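Local coordinates for hydrogenase maturation factor (Thermoanaerobacter tengcongensis, PDB 3VTI), which probably carries out the ATP-dependent dehydration of its HypF-donated S-carbamoyl group, making the nitrile for the iron of [NiFe]-hydrogenases, at residues N29-K40 with D118-V129. Numbering follows the deposited sequence.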
ATOM      1  N   ASN C  29      25.063 -16.391  12.003  1.00 57.72           N
ATOM      2  CA  ASN C  29      24.595 -17.506  11.180  1.00 57.09           C
ATOM      3  C   ASN C  29      23.186 -17.358  10.614  1.00 55.12           C
ATOM      4  O   ASN C  29      22.809 -18.088   9.696  1.00 54.56           O
ATOM      5  CB  ASN C  29      24.700 -18.821  11.956  1.00 59.18           C
ATOM      6  CG  ASN C  29      23.684 -18.918  13.065  1.00 59.95           C
ATOM      7  OD1 ASN C  29      23.413 -17.944  13.762  1.00 60.22           O
ATOM      8  ND2 ASN C  29      23.116 -20.102  13.240  1.00 62.37           N
ATOM      9  N   ILE C  30      22.397 -16.438  11.156  1.00 54.48           N
ATOM     10  CA  ILE C  30      21.072 -16.218  10.588  1.00 52.74           C
ATOM     11  C   ILE C  30      20.910 -14.841   9.938  1.00 51.42           C
ATOM     12  O   ILE C  30      21.499 -13.835  10.355  1.00 51.85           O
ATOM     13  CB  ILE C  30      19.876 -16.564  11.556  1.00 53.25           C
ATOM     14  CG1 ILE C  30      19.679 -15.499  12.631  1.00 53.92           C
ATOM     15  CG2 ILE C  30      20.002 -17.979  12.140  1.00 54.28           C
ATOM     16  CD1 ILE C  30      18.696 -14.429  12.228  1.00 51.77           C
ATOM     17  N   THR C  31      20.081 -14.834   8.910  1.00 49.46           N
ATOM     18  CA  THR C  31      19.914 -13.699   8.064  1.00 48.07           C
ATOM     19  C   THR C  31      18.461 -13.191   8.140  1.00 46.81           C
ATOM     20  O   THR C  31      17.542 -13.966   8.433  1.00 46.80           O
ATOM     21  CB  THR C  31      20.348 -14.077   6.641  1.00 47.71           C
ATOM     22  OG1 THR C  31      20.650 -12.888   5.914  1.00 49.58           O
ATOM     23  CG2 THR C  31      19.276 -14.889   5.909  1.00 45.90           C
ATOM     24  N   LEU C  32      18.268 -11.887   7.912  1.00 45.60           N
ATOM     25  CA  LEU C  32      16.939 -11.244   8.010  1.00 44.10           C
ATOM     26  C   LEU C  32      16.733 -10.137   6.980  1.00 42.71           C
ATOM     27  O   LEU C  32      17.538  -9.199   6.889  1.00 42.86           O
ATOM     28  CB  LEU C  32      16.705 -10.682   9.416  1.00 45.09           C
ATOM     29  CG  LEU C  32      15.420  -9.898   9.696  1.00 44.64           C
ATOM     30  CD1 LEU C  32      14.170 -10.786   9.612  1.00 42.69           C
ATOM     31  CD2 LEU C  32      15.531  -9.223  11.052  1.00 45.72           C
ATOM     32  N   THR C  33      15.644 -10.250   6.223  1.00 41.07           N
ATOM     33  CA  THR C  33      15.325  -9.302   5.169  0.70 40.14           C
ATOM     34  C   THR C  33      13.856  -8.902   5.221  1.00 40.20           C
ATOM     35  O   THR C  33      13.036  -9.585   5.851  1.00 41.23           O
ATOM     36  CB  THR C  33      15.653  -9.888   3.778  1.00 39.41           C
ATOM     37  OG1 THR C  33      15.373  -8.919   2.757  1.00 38.79           O
ATOM     38  CG2 THR C  33      14.844 -11.159   3.517  1.00 38.49           C
ATOM     39  N   THR C  34      13.523  -7.790   4.574  1.00 39.42           N
ATOM     40  CA  THR C  34      12.133  -7.421   4.377  1.00 39.18           C
ATOM     41  C   THR C  34      11.959  -6.688   3.058  1.00 38.11           C
ATOM     42  O   THR C  34      12.848  -5.969   2.637  1.00 38.37           O
ATOM     43  CB  THR C  34      11.564  -6.578   5.545  1.00 40.35           C
ATOM     44  OG1 THR C  34      10.151  -6.407   5.357  1.00 40.67           O
ATOM     45  CG2 THR C  34      12.237  -5.207   5.628  1.00 40.57           C
ATOM     46  N   ASP C  35      10.818  -6.888   2.411  0.70 37.28           N
ATOM     47  CA  ASP C  35      10.480  -6.148   1.203  0.70 36.67           C
ATOM     48  C   ASP C  35       8.972  -5.975   1.041  0.70 36.96           C
ATOM     49  O   ASP C  35       8.193  -6.866   1.359  0.70 36.25           O
ATOM     50  CB  ASP C  35      11.058  -6.834  -0.034  0.70 35.70           C
ATOM     51  CG  ASP C  35      11.337  -5.858  -1.162  0.70 35.80           C
ATOM     52  OD1 ASP C  35      11.174  -4.645  -0.947  0.70 36.04           O
ATOM     53  OD2 ASP C  35      11.736  -6.295  -2.263  0.70 36.47           O
ATOM     54  N   SER C  36       8.575  -4.808   0.547  1.00 38.00           N
ATOM     55  CA  SER C  36       7.181  -4.549   0.178  1.00 39.34           C
ATOM     56  C   SER C  36       7.020  -4.726  -1.322  1.00 39.50           C
ATOM     57  O   SER C  36       7.990  -4.592  -2.074  1.00 39.25           O
ATOM     58  CB  SER C  36       6.744  -3.144   0.592  1.00 40.11           C
ATOM     59  OG  SER C  36       6.655  -3.033   2.000  1.00 41.02           O
ATOM     60  N   PHE C  37       5.800  -5.036  -1.745  1.00 40.45           N
ATOM     61  CA  PHE C  37       5.514  -5.337  -3.142  1.00 41.14           C
ATOM     62  C   PHE C  37       4.267  -4.594  -3.608  1.00 43.07           C
ATOM     63  O   PHE C  37       3.161  -4.828  -3.114  1.00 44.12           O
ATOM     64  CB  PHE C  37       5.388  -6.846  -3.325  1.00 40.64           C
ATOM     65  CG  PHE C  37       6.666  -7.580  -3.033  1.00 39.89           C
ATOM     66  CD1 PHE C  37       7.556  -7.883  -4.061  1.00 39.00           C
ATOM     67  CD2 PHE C  37       7.002  -7.925  -1.724  1.00 39.39           C
ATOM     68  CE1 PHE C  37       8.746  -8.529  -3.804  1.00 37.82           C
ATOM     69  CE2 PHE C  37       8.194  -8.572  -1.457  1.00 39.37           C
ATOM     70  CZ  PHE C  37       9.070  -8.878  -2.500  1.00 38.42           C
ATOM     71  N   THR C  38       4.467  -3.683  -4.553  1.00 43.90           N
ATOM     72  CA  THR C  38       3.453  -2.699  -4.916  1.00 46.06           C
ATOM     73  C   THR C  38       3.191  -2.697  -6.426  1.00 46.95           C
ATOM     74  O   THR C  38       2.648  -1.744  -6.971  1.00 48.66           O
ATOM     75  CB  THR C  38       3.888  -1.289  -4.466  1.00 46.61           C
ATOM     76  OG1 THR C  38       5.162  -0.985  -5.040  1.00 46.83           O
ATOM     77  CG2 THR C  38       4.011  -1.213  -2.953  1.00 46.36           C
ATOM     78  N   VAL C  39       3.572  -3.786  -7.084  1.00 46.53           N
ATOM     79  CA  VAL C  39       3.473  -3.931  -8.532  1.00 47.02           C
ATOM     80  C   VAL C  39       2.028  -3.788  -9.052  1.00 48.88           C
ATOM     81  O   VAL C  39       1.100  -4.361  -8.488  1.00 48.96           O
ATOM     82  CB  VAL C  39       4.073  -5.297  -8.968  1.00 45.75           C
ATOM     83  CG1 VAL C  39       3.208  -6.459  -8.465  1.00 46.05           C
ATOM     84  CG2 VAL C  39       4.246  -5.374 -10.476  1.00 46.41           C
ATOM     85  N   LYS C  40       1.864  -2.997 -10.113  1.00 50.30           N
ATOM     86  CA  LYS C  40       0.639  -2.973 -10.914  1.00 52.29           C
ATOM     87  C   LYS C  40       1.018  -3.243 -12.376  1.00 52.88           C
ATOM     88  O   LYS C  40       1.946  -2.614 -12.902  1.00 53.16           O
ATOM     89  CB  LYS C  40      -0.105  -1.635 -10.792  1.00 53.95           C
ATOM     90  CG  LYS C  40      -0.811  -1.384  -9.448  1.00 54.44           C
ATOM     91  CD  LYS C  40      -1.637  -2.586  -8.988  1.00 53.78           C
ATOM     92  CE  LYS C  40      -2.446  -2.282  -7.747  1.00 54.17           C
ATOM     93  NZ  LYS C  40      -1.629  -1.816  -6.608  1.00 53.23           N
ATOM     94  N   ASP C 118      -4.547   1.199  -3.494  1.00 56.93           N
ATOM     95  CA  ASP C 118      -4.913   0.629  -4.791  1.00 57.33           C
ATOM     96  C   ASP C 118      -4.899  -0.905  -4.705  1.00 55.75           C
ATOM     97  O   ASP C 118      -3.874  -1.548  -4.933  1.00 53.92           O
ATOM     98  CB  ASP C 118      -3.986   1.138  -5.908  1.00 57.14           C
ATOM     99  CG  ASP C 118      -4.527   0.854  -7.325  1.00 59.11           C
ATOM    100  OD1 ASP C 118      -5.710   0.486  -7.473  1.00 60.50           O
ATOM    101  OD2 ASP C 118      -3.753   1.012  -8.302  1.00 59.49           O
ATOM    102  N   ARG C 119      -6.051  -1.462  -4.341  1.00 56.71           N
ATOM    103  CA  ARG C 119      -6.318  -2.901  -4.376  1.00 56.11           C
ATOM    104  C   ARG C 119      -5.632  -3.711  -3.278  1.00 54.47           C
ATOM    105  O   ARG C 119      -6.307  -4.170  -2.357  1.00 54.76           O
ATOM    106  CB  ARG C 119      -6.019  -3.496  -5.755  1.00 55.96           C
ATOM    107  CG  ARG C 119      -6.831  -2.934  -6.922  1.00 58.31           C
ATOM    108  CD  ARG C 119      -6.189  -3.461  -8.181  1.00 60.19           C
ATOM    109  NE  ARG C 119      -6.719  -2.901  -9.411  1.00 63.52           N
ATOM    110  CZ  ARG C 119      -6.018  -2.194 -10.299  1.00 64.27           C
ATOM    111  NH1 ARG C 119      -4.738  -1.928 -10.104  1.00 61.23           N
ATOM    112  NH2 ARG C 119      -6.623  -1.741 -11.395  1.00 67.83           N
ATOM    113  N   ILE C 120      -4.310  -3.893  -3.372  1.00 52.60           N
ATOM    114  CA  ILE C 120      -3.568  -4.733  -2.420  0.60 51.30           C
ATOM    115  C   ILE C 120      -2.046  -4.536  -2.468  1.00 49.64           C
ATOM    116  O   ILE C 120      -1.440  -4.562  -3.544  1.00 49.10           O
ATOM    117  CB  ILE C 120      -3.912  -6.249  -2.611  1.00 51.26           C
ATOM    118  CG1 ILE C 120      -3.194  -7.127  -1.578  1.00 49.88           C
ATOM    119  CG2 ILE C 120      -3.610  -6.710  -4.042  1.00 51.37           C
ATOM    120  CD1 ILE C 120      -3.775  -8.527  -1.451  1.00 49.77           C
ATOM    121  N   PHE C 121      -1.442  -4.320  -1.300  1.00 49.10           N
ATOM    122  CA  PHE C 121       0.016  -4.408  -1.142  1.00 47.59           C
ATOM    123  C   PHE C 121       0.370  -5.575  -0.238  1.00 46.69           C
ATOM    124  O   PHE C 121      -0.415  -5.957   0.634  1.00 47.77           O
ATOM    125  CB  PHE C 121       0.621  -3.124  -0.557  1.00 47.86           C
ATOM    126  CG  PHE C 121       0.394  -1.899  -1.397  1.00 49.72           C
ATOM    127  CD1 PHE C 121       0.483  -1.955  -2.784  1.00 50.25           C
ATOM    128  CD2 PHE C 121       0.118  -0.682  -0.800  1.00 51.22           C
ATOM    129  CE1 PHE C 121       0.277  -0.833  -3.553  1.00 51.73           C
ATOM    130  CE2 PHE C 121      -0.087   0.449  -1.565  1.00 52.55           C
ATOM    131  CZ  PHE C 121      -0.013   0.377  -2.941  1.00 53.11           C
ATOM    132  N   ILE C 122       1.554  -6.137  -0.451  1.00 45.10           N
ATOM    133  CA  ILE C 122       2.048  -7.220   0.375  1.00 44.13           C
ATOM    134  C   ILE C 122       3.485  -6.954   0.825  1.00 43.29           C
ATOM    135  O   ILE C 122       4.345  -6.572   0.020  1.00 42.97           O
ATOM    136  CB  ILE C 122       1.956  -8.581  -0.361  1.00 43.68           C
ATOM    137  CG1 ILE C 122       0.508  -8.855  -0.793  1.00 45.25           C
ATOM    138  CG2 ILE C 122       2.453  -9.715   0.528  1.00 42.45           C
ATOM    139  CD1 ILE C 122       0.374  -9.839  -1.947  1.00 45.48           C
ATOM    140  N   ASN C 123       3.737  -7.154   2.115  1.00 43.05           N
ATOM    141  CA  ASN C 123       5.092  -7.172   2.626  1.00 42.17           C
ATOM    142  C   ASN C 123       5.479  -8.564   3.092  1.00 41.94           C
ATOM    143  O   ASN C 123       4.689  -9.248   3.742  1.00 43.20           O
ATOM    144  CB  ASN C 123       5.276  -6.170   3.767  1.00 42.74           C
ATOM    145  CG  ASN C 123       6.694  -6.180   4.319  1.00 42.52           C
ATOM    146  OD1 ASN C 123       7.079  -7.088   5.057  1.00 41.47           O
ATOM    147  ND2 ASN C 123       7.490  -5.189   3.932  1.00 43.21           N
ATOM    148  N   THR C 124       6.694  -8.980   2.771  1.00 40.78           N
ATOM    149  CA  THR C 124       7.210 -10.228   3.294  1.00 40.80           C
ATOM    150  C   THR C 124       8.553 -10.000   3.959  1.00 40.90           C
ATOM    151  O   THR C 124       9.372  -9.212   3.461  1.00 40.57           O
ATOM    152  CB  THR C 124       7.357 -11.318   2.195  1.00 40.29           C
ATOM    153  OG1 THR C 124       8.035 -10.782   1.055  1.00 39.23           O
ATOM    154  CG2 THR C 124       6.003 -11.825   1.765  1.00 40.77           C
ATOM    155  N   SER C 125       8.769 -10.669   5.091  1.00 41.24           N
ATOM    156  CA  SER C 125      10.105 -10.745   5.689  1.00 41.67           C
ATOM    157  C   SER C 125      10.592 -12.181   5.666  1.00 41.59           C
ATOM    158  O   SER C 125       9.788 -13.117   5.586  1.00 41.79           O
ATOM    159  CB  SER C 125      10.115 -10.207   7.119  1.00 42.57           C
ATOM    160  OG  SER C 125       9.574  -8.897   7.161  1.00 44.49           O
ATOM    161  N   GLY C 126      11.904 -12.361   5.745  1.00 41.37           N
ATOM    162  CA  GLY C 126      12.477 -13.684   5.615  1.00 41.67           C
ATOM    163  C   GLY C 126      13.606 -13.942   6.577  1.00 42.77           C
ATOM    164  O   GLY C 126      14.365 -13.027   6.908  1.00 43.07           O
ATOM    165  N   ILE C 127      13.706 -15.197   7.018  1.00 43.58           N
ATOM    166  CA  ILE C 127      14.815 -15.672   7.830  1.00 44.59           C
ATOM    167  C   ILE C 127      15.503 -16.819   7.106  1.00 45.15           C
ATOM    168  O   ILE C 127      14.855 -17.764   6.660  1.00 45.65           O
ATOM    169  CB  ILE C 127      14.341 -16.082   9.254  1.00 45.79           C
ATOM    170  CG1 ILE C 127      14.398 -14.876  10.175  1.00 45.85           C
ATOM    171  CG2 ILE C 127      15.192 -17.196   9.860  1.00 47.14           C
ATOM    172  CD1 ILE C 127      13.844 -15.140  11.538  1.00 47.61           C
ATOM    173  N   GLY C 128      16.819 -16.726   6.981  1.00 45.88           N
ATOM    174  CA  GLY C 128      17.619 -17.819   6.429  1.00 46.86           C
ATOM    175  C   GLY C 128      18.798 -18.168   7.318  1.00 48.60           C
ATOM    176  O   GLY C 128      19.176 -17.389   8.190  1.00 48.98           O
ATOM    177  N   VAL C 129      19.375 -19.346   7.099  1.00 49.95           N
ATOM    178  CA  VAL C 129      20.551 -19.782   7.847  1.00 51.91           C
ATOM    179  C   VAL C 129      21.738 -19.940   6.896  1.00 52.10           C
ATOM    180  O   VAL C 129      21.618 -20.543   5.828  1.00 51.76           O
ATOM    181  CB  VAL C 129      20.274 -21.083   8.672  1.00 53.87           C
ATOM    182  CG1 VAL C 129      20.031 -22.282   7.756  1.00 55.40           C
ATOM    183  CG2 VAL C 129      21.412 -21.382   9.653  1.00 55.03           C
TER
HETATM  184  O   HOH W   1       0.172  -3.630  -5.902  1.00 30.22           O
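Asn123 and Ser36 face each other in a non-hydrogen-bonded pair of antiparallel strands 30-37 and 120-129, and the Asn123 amide reaches over to the adjacent strand. With CG anti to the backbone N (chi1 180°), Asn123 ND2 gives a nearly straight bond to Ser36 OG (3.0 Å, 173°) and a more bent one to Thr34 OG1 (3.3 Å), both in the amide plane. Thr34 OG1 also hydrogen-bonds Ser125 OG at 3.1 Å, extending the polar row to Ser125 of the second subunit. Replacing Asn123 by an alanine is likely to cost both hydroxyls their shared donor, though Thr34 would keep Ser125. On the other face, the Thr31 methyl lies against Gly128, which has no side chain, and the Thr33 side chain is about 3 Å from that of magnesium ligand Asp60. Past the strand end, Thr38 CG2 sits over one face of the Phe121 ring, 3.9 Å from its centroid. Lys40, bent at chi2 and chi4, brings NZ to Asp118 O (2.8 Å), while a water links NZ to Val39 O and Ile120 O. In this PurM-like N-terminal domain, strand 66-78 flanks 120-129 and strand 24-26 flanks 30-37; helices 49-60 and 83-100 pack on the Phe37-Ile122-Thr124 face, the second subunit on the Thr34-Asn123 face.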